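Local coordinates for protein aminoacyltransferase FemA (Staphylococcus aureus, PDB 1LRZ) that adds the second and third glycines of the pentaglycine bridge in staphylococcal peptidoglycan, using glycyl-tRNA as the donor, at residues D234-P239 with F317-P322; L196-L201 with F224-L229. All coordinates share one frame; numbering follows the deposited sequence.

Contact 1. Residues D234-P239 with F317-P322; sequences DRVLVP and FFFINP
Val236 meets Phe317 because its CG2 stands anti to the backbone N, while CG1 (chi1 55°) takes the site between N and the carbonyl carbon. Phe317 also has CG anti to its own N; its CB points away from the other strand, yet the end of the ring comes nearer. CG2 of Val236 then sits over one ring face, displaced toward the rim and 3.7 Å from CE2 of Phe317, a CH-pi contact. Nearer CD1 and CE1 of that ring comes CG2 of Val238.

The backbones run antiparallel. Leu237 and Phe318 form the hydrogen-bonded pair: Leu237 N gives to Phe318 O at 2.9 Å, and Phe318 N returns the bond to Leu237 O at 2.8 Å. Val236 and Phe319 are the non-hydrogen-bonded pair, where CA of Val236 makes a C-H...O approach to Phe318 O. Ile320 N reaches Arg235 O at 2.7 Å; the same oxygen also accepts from a water, which in turn takes the N-H of Asn321 ND2. OD1 of that amide receives Arg235 NH2 at 3.0 Å on an in-plane lone pair, the guanidinium and amide planes 65° apart. NH1 of Arg235 bridges to Asp16, giving the cation an anionic partner besides the amide.

On the face carrying Leu237, CD1 of Ile320 packs against Leu237 CB at 3.9 Å, and Pro239 CG rests 3.6 Å from Phe318 CE1. This pair of neighbouring strands, 236-244 and 310-320, lies inside a mixed sheet, with strand 192-195 beyond the first and 325-332 beyond the second. Helix 341-355 packs on Leu237, Phe318 and Ile320, whereas helix 222-232 meets Val236, Val238 and Phe317.

Contact 2. Residues L196-L201 with F224-L229; sequences LSEEEL and FYYNRL
Glu198 comes up to the edge of the Tyr226 ring, its CD in the ring plane and the carboxylate turned 71° from it. OE2 is the nearest atom, 2.9 Å from CE1 of Tyr226, and CG of Glu198 also lies at that edge, 3.1 Å from the same CE1. Both distances are shorter than normal packing allows, so the exact placing of the exposed Glu198 side chain is doubtful. The Tyr225 ring has CD2 of Phe224 above the centre of one face, and it meets Phe317 and Phe204 edge-to-face.

Between the two tyrosines Leu201 pushes its CD2 against the turn of helix 222-232, 3.6 Å from the backbone N of Tyr226 and 4.0 Å from CB of Tyr225. CG of Leu201 lies anti to its backbone N (chi1 -162°), and chi2 of 48° then sets the methyl carbons. Leu201 and Leu229 meet tip to tip, CD2 of Leu201 being 3.8 Å from CD1 of Leu229. That CD1 also lies 3.7 Å from CA of Glu198, and so touches the short 3-10 turn 198-200 as well.

The join between 196-201 and the helix is thus mainly apolar, built on Leu201 and Leu229. Glu198 adds an acidic group at its exposed margin; if the carboxylate does lie at the ring edge, the slightly positive ring hydrogens would probably favour it mildly.

The centres of the two contacts are about 11 Å apart, and they come in series: contact 2 closes at 229, and contact 1 opens at 234, just where helix 222-232 gives way to strand 236-244. Contact 1 belongs to the sheet, contact 2 to a layer of loop and helix lying on it. Leu229 joins them, its CD2 packing on Val238 CG2 at 3.8 Å, and so does a probable backbone hydrogen bond from Leu196 N to Val238 O. The chain between the strands of contact 1 includes the long helices 245-272 and 277-307, the coiled-coil arm of FemA, so this strand pair ties both ends of the arm into the globular part.

Contact 1. Residues D234-P239 with F317-P322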
loop_
_atom_site.group_PDB
_atom_site.type_symbol
_atom_site.label_atom_id
_atom_site.label_comp_id
_atom_site.label_asym_id
_atom_site.label_seq_id
_atom_site.Cartn_x
_atom_site.Cartn_y
_atom_site.Cartn_z
ATOM N N ASP A 234 13.645 -2.273 -7.385
ATOM C CA ASP A 234 13.709 -2.169 -5.933
ATOM C C ASP A 234 12.587 -1.341 -5.328
ATOM O O ASP A 234 12.518 -1.193 -4.106
ATOM C CB ASP A 234 15.039 -1.586 -5.481
ATOM C CG ASP A 234 15.290 -0.216 -6.058
ATOM O OD1 ASP A 234 16.008 0.571 -5.414
ATOM O OD2 ASP A 234 14.775 0.061 -7.155
ATOM N N ARG A 235 11.713 -0.802 -6.167
ATOM C CA ARG A 235 10.605 -0.009 -5.655
ATOM C C ARG A 235 9.339 -0.833 -5.484
ATOM O O ARG A 235 8.236 -0.303 -5.338
ATOM C CB ARG A 235 10.392 1.212 -6.536
ATOM C CG ARG A 235 11.680 2.025 -6.573
ATOM C CD ARG A 235 11.435 3.475 -6.710
ATOM N NE ARG A 235 12.679 4.236 -6.681
ATOM C CZ ARG A 235 12.715 5.561 -6.709
ATOM N NH1 ARG A 235 13.879 6.204 -6.687
ATOM N NH2 ARG A 235 11.573 6.238 -6.751
ATOM N N VAL A 236 9.513 -2.150 -5.509
ATOM C CA VAL A 236 8.410 -3.066 -5.275
ATOM C C VAL A 236 8.933 -4.241 -4.448
ATOM O O VAL A 236 10.043 -4.711 -4.661
ATOM C CB VAL A 236 7.779 -3.578 -6.605
ATOM C CG1 VAL A 236 8.839 -4.216 -7.495
ATOM C CG2 VAL A 236 6.678 -4.584 -6.295
ATOM N N LEU A 237 8.135 -4.696 -3.487
ATOM C CA LEU A 237 8.508 -5.826 -2.648
ATOM C C LEU A 237 7.259 -6.672 -2.476
ATOM O O LEU A 237 6.143 -6.137 -2.425
ATOM C CB LEU A 237 9.026 -5.352 -1.280
ATOM C CG LEU A 237 10.449 -4.782 -1.239
ATOM C CD1 LEU A 237 10.764 -4.280 0.172
ATOM C CD2 LEU A 237 11.438 -5.873 -1.672
ATOM N N VAL A 238 7.454 -7.986 -2.392
ATOM C CA VAL A 238 6.357 -8.939 -2.262
ATOM C C VAL A 238 6.561 -9.807 -1.023
ATOM O O VAL A 238 6.968 -10.969 -1.123
ATOM C CB VAL A 238 6.276 -9.872 -3.505
ATOM C CG1 VAL A 238 5.053 -10.796 -3.406
ATOM C CG2 VAL A 238 6.207 -9.039 -4.785
ATOM N N PRO A 239 6.296 -9.249 0.166
ATOM C CA PRO A 239 6.480 -10.059 1.372
ATOM C C PRO A 239 5.477 -11.210 1.460
ATOM O O PRO A 239 4.307 -11.058 1.113
ATOM C CB PRO A 239 6.299 -9.047 2.501
ATOM C CG PRO A 239 5.320 -8.042 1.905
ATOM C CD PRO A 239 5.846 -7.881 0.499
ATOM N N PHE A 317 1.627 -7.104 -1.979
ATOM C CA PHE A 317 2.380 -6.514 -3.084
ATOM C C PHE A 317 2.553 -5.044 -2.683
ATOM O O PHE A 317 1.570 -4.305 -2.578
ATOM C CB PHE A 317 1.567 -6.614 -4.370
ATOM C CG PHE A 317 2.393 -6.543 -5.613
ATOM C CD1 PHE A 317 3.078 -7.665 -6.072
ATOM C CD2 PHE A 317 2.470 -5.365 -6.342
ATOM C CE1 PHE A 317 3.825 -7.615 -7.243
ATOM C CE2 PHE A 317 3.221 -5.307 -7.517
ATOM C CZ PHE A 317 3.896 -6.440 -7.964
ATOM N N PHE A 318 3.795 -4.624 -2.460
ATOM C CA PHE A 318 4.070 -3.268 -2.001
ATOM C C PHE A 318 4.933 -2.403 -2.907
ATOM O O PHE A 318 5.933 -2.866 -3.454
ATOM C CB PHE A 318 4.772 -3.304 -0.641
ATOM C CG PHE A 318 3.898 -3.735 0.505
ATOM C CD1 PHE A 318 3.565 -5.073 0.685
ATOM C CD2 PHE A 318 3.428 -2.790 1.424
ATOM C CE1 PHE A 318 2.772 -5.475 1.762
ATOM C CE2 PHE A 318 2.637 -3.172 2.501
ATOM C CZ PHE A 318 2.304 -4.526 2.674
ATOM N N PHE A 319 4.549 -1.134 -3.040
ATOM C CA PHE A 319 5.339 -0.172 -3.807
ATOM C C PHE A 319 6.099 0.678 -2.787
ATOM O O PHE A 319 5.537 1.109 -1.766
ATOM C CB PHE A 319 4.430 0.687 -4.685
ATOM C CG PHE A 319 3.731 -0.101 -5.757
ATOM C CD1 PHE A 319 2.377 0.089 -6.013
ATOM C CD2 PHE A 319 4.421 -1.076 -6.478
ATOM C CE1 PHE A 319 1.718 -0.684 -6.972
ATOM C CE2 PHE A 319 3.766 -1.853 -7.445
ATOM C CZ PHE A 319 2.414 -1.657 -7.688
ATOM N N ILE A 320 7.381 0.906 -3.053
ATOM C CA ILE A 320 8.217 1.647 -2.125
ATOM C C ILE A 320 8.903 2.830 -2.785
ATOM O O ILE A 320 9.691 2.674 -3.712
ATOM C CB ILE A 320 9.309 0.722 -1.502
ATOM C CG1 ILE A 320 8.650 -0.459 -0.774
ATOM C CG2 ILE A 320 10.194 1.508 -0.546
ATOM C CD1 ILE A 320 8.237 -1.577 -1.689
ATOM N N ASN A 321 8.590 4.018 -2.297
ATOM C CA ASN A 321 9.189 5.225 -2.821
ATOM C C ASN A 321 9.480 6.139 -1.643
ATOM O O ASN A 321 8.977 5.920 -0.535
ATOM C CB ASN A 321 8.243 5.871 -3.839
ATOM C CG ASN A 321 8.062 5.000 -5.076
ATOM O OD1 ASN A 321 8.903 5.007 -5.980
ATOM N ND2 ASN A 321 6.979 4.219 -5.105
ATOM N N PRO A 322 10.312 7.161 -1.857
ATOM C CA PRO A 322 10.645 8.080 -0.765
ATOM C C PRO A 322 9.451 8.683 -0.025
ATOM O O PRO A 322 9.503 8.881 1.188
ATOM C CB PRO A 322 11.497 9.145 -1.459
ATOM C CG PRO A 322 12.196 8.343 -2.547
ATOM C CD PRO A 322 11.038 7.519 -3.091
HETATM O O HOH W 1 6.781 1.827 -6.710
#

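Contact 2. Residues L196-L201 with F224-L229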
loop_
_atom_site.group_PDB
_atom_site.type_symbol
_atom_site.label_atom_id
_atom_site.label_comp_id
_atom_site.label_asym_id
_atom_site.label_seq_id
_atom_site.Cartn_x
_atom_site.Cartn_y
_atom_site.Cartn_z
ATOM N N LEU A 196 9.406 -12.516 -2.087
ATOM C CA LEU A 196 9.321 -13.317 -3.294
ATOM C C LEU A 196 9.907 -12.659 -4.537
ATOM O O LEU A 196 9.788 -11.443 -4.732
ATOM C CB LEU A 196 7.857 -13.674 -3.567
ATOM C CG LEU A 196 7.084 -14.357 -2.437
ATOM C CD1 LEU A 196 5.673 -14.707 -2.919
ATOM C CD2 LEU A 196 7.816 -15.616 -2.006
ATOM N N SER A 197 10.531 -13.485 -5.376
ATOM C CA SER A 197 11.121 -13.026 -6.634
ATOM C C SER A 197 10.089 -13.374 -7.696
ATOM O O SER A 197 9.053 -13.963 -7.389
ATOM C CB SER A 197 12.423 -13.773 -6.943
ATOM O OG SER A 197 13.262 -13.866 -5.801
ATOM N N GLU A 198 10.383 -13.032 -8.943
ATOM C CA GLU A 198 9.474 -13.302 -10.045
ATOM C C GLU A 198 9.059 -14.766 -10.179
ATOM O O GLU A 198 7.881 -15.066 -10.397
ATOM C CB GLU A 198 10.110 -12.821 -11.356
ATOM C CG GLU A 198 9.259 -13.049 -12.588
ATOM C CD GLU A 198 9.524 -14.390 -13.274
ATOM O OE1 GLU A 198 10.369 -15.173 -12.781
ATOM O OE2 GLU A 198 8.884 -14.661 -14.315
ATOM N N GLU A 199 10.014 -15.685 -10.045
ATOM C CA GLU A 199 9.686 -17.097 -10.200
ATOM C C GLU A 199 8.718 -17.631 -9.149
ATOM O O GLU A 199 8.117 -18.685 -9.344
ATOM C CB GLU A 199 10.960 -17.962 -10.243
ATOM C CG GLU A 199 11.625 -18.266 -8.910
ATOM C CD GLU A 199 12.249 -17.049 -8.259
ATOM O OE1 GLU A 199 12.314 -15.985 -8.915
ATOM O OE2 GLU A 199 12.680 -17.162 -7.089
ATOM N N GLU A 200 8.543 -16.911 -8.046
ATOM C CA GLU A 200 7.612 -17.369 -7.013
ATOM C C GLU A 200 6.354 -16.517 -6.980
ATOM O O GLU A 200 5.527 -16.647 -6.073
ATOM C CB GLU A 200 8.268 -17.340 -5.639
ATOM C CG GLU A 200 9.603 -18.038 -5.590
ATOM C CD GLU A 200 10.106 -18.197 -4.178
ATOM O OE1 GLU A 200 9.666 -19.149 -3.501
ATOM O OE2 GLU A 200 10.928 -17.363 -3.743
ATOM N N LEU A 201 6.212 -15.647 -7.975
ATOM C CA LEU A 201 5.055 -14.770 -8.052
ATOM C C LEU A 201 3.741 -15.552 -7.968
ATOM O O LEU A 201 2.747 -15.046 -7.448
ATOM C CB LEU A 201 5.117 -13.931 -9.333
ATOM C CG LEU A 201 4.236 -12.676 -9.380
ATOM C CD1 LEU A 201 4.398 -11.855 -8.103
ATOM C CD2 LEU A 201 4.616 -11.855 -10.601
ATOM N N PHE A 224 0.223 -7.986 -15.085
ATOM C CA PHE A 224 0.256 -6.725 -14.356
ATOM C C PHE A 224 1.350 -6.779 -13.284
ATOM O O PHE A 224 2.214 -5.905 -13.210
ATOM C CB PHE A 224 -1.096 -6.483 -13.679
ATOM C CG PHE A 224 -1.098 -5.328 -12.711
ATOM C CD1 PHE A 224 -1.460 -4.054 -13.126
ATOM C CD2 PHE A 224 -0.726 -5.517 -11.382
ATOM C CE1 PHE A 224 -1.455 -2.980 -12.231
ATOM C CE2 PHE A 224 -0.714 -4.451 -10.483
ATOM C CZ PHE A 224 -1.081 -3.180 -10.909
ATOM N N TYR A 225 1.302 -7.820 -12.461
ATOM C CA TYR A 225 2.263 -7.979 -11.381
ATOM C C TYR A 225 3.664 -8.287 -11.874
ATOM O O TYR A 225 4.648 -7.737 -11.370
ATOM C CB TYR A 225 1.798 -9.069 -10.415
ATOM C CG TYR A 225 0.541 -8.697 -9.670
ATOM C CD1 TYR A 225 -0.674 -9.313 -9.966
ATOM C CD2 TYR A 225 0.557 -7.705 -8.688
ATOM C CE1 TYR A 225 -1.839 -8.955 -9.308
ATOM C CE2 TYR A 225 -0.605 -7.335 -8.022
ATOM C CZ TYR A 225 -1.803 -7.965 -8.337
ATOM O OH TYR A 225 -2.966 -7.614 -7.680
ATOM N N TYR A 226 3.763 -9.162 -12.864
ATOM C CA TYR A 226 5.070 -9.504 -13.391
ATOM C C TYR A 226 5.788 -8.249 -13.903
ATOM O O TYR A 226 6.964 -8.022 -13.593
ATOM C CB TYR A 226 4.931 -10.530 -14.517
ATOM C CG TYR A 226 6.235 -10.823 -15.224
ATOM C CD1 TYR A 226 7.149 -11.730 -14.697
ATOM C CD2 TYR A 226 6.565 -10.172 -16.415
ATOM C CE1 TYR A 226 8.364 -11.985 -15.341
ATOM C CE2 TYR A 226 7.775 -10.417 -17.063
ATOM C CZ TYR A 226 8.670 -11.325 -16.521
ATOM O OH TYR A 226 9.876 -11.565 -17.146
ATOM N N ASN A 227 5.082 -7.423 -14.674
ATOM C CA ASN A 227 5.711 -6.223 -15.220
ATOM C C ASN A 227 6.143 -5.227 -14.150
ATOM O O ASN A 227 7.162 -4.557 -14.310
ATOM C CB ASN A 227 4.798 -5.530 -16.241
ATOM C CG ASN A 227 4.700 -6.303 -17.553
ATOM O OD1 ASN A 227 5.617 -7.050 -17.914
ATOM N ND2 ASN A 227 3.600 -6.115 -18.278
ATOM N N ARG A 228 5.381 -5.133 -13.063
ATOM C CA ARG A 228 5.731 -4.212 -11.983
ATOM C C ARG A 228 7.041 -4.691 -11.351
ATOM O O ARG A 228 7.947 -3.901 -11.094
ATOM C CB ARG A 228 4.616 -4.164 -10.931
ATOM C CG ARG A 228 3.255 -3.734 -11.469
ATOM C CD ARG A 228 3.328 -2.346 -12.027
ATOM N NE ARG A 228 2.054 -1.852 -12.548
ATOM C CZ ARG A 228 1.426 -2.339 -13.614
ATOM N NH1 ARG A 228 1.926 -3.361 -14.302
ATOM N NH2 ARG A 228 0.314 -1.757 -14.030
ATOM N N LEU A 229 7.141 -5.990 -11.097
ATOM C CA LEU A 229 8.368 -6.538 -10.529
ATOM C C LEU A 229 9.550 -6.203 -11.422
ATOM O O LEU A 229 10.576 -5.711 -10.958
ATOM C CB LEU A 229 8.281 -8.059 -10.405
ATOM C CG LEU A 229 7.544 -8.651 -9.207
ATOM C CD1 LEU A 229 7.728 -10.185 -9.213
ATOM C CD2 LEU A 229 8.118 -8.073 -7.918
#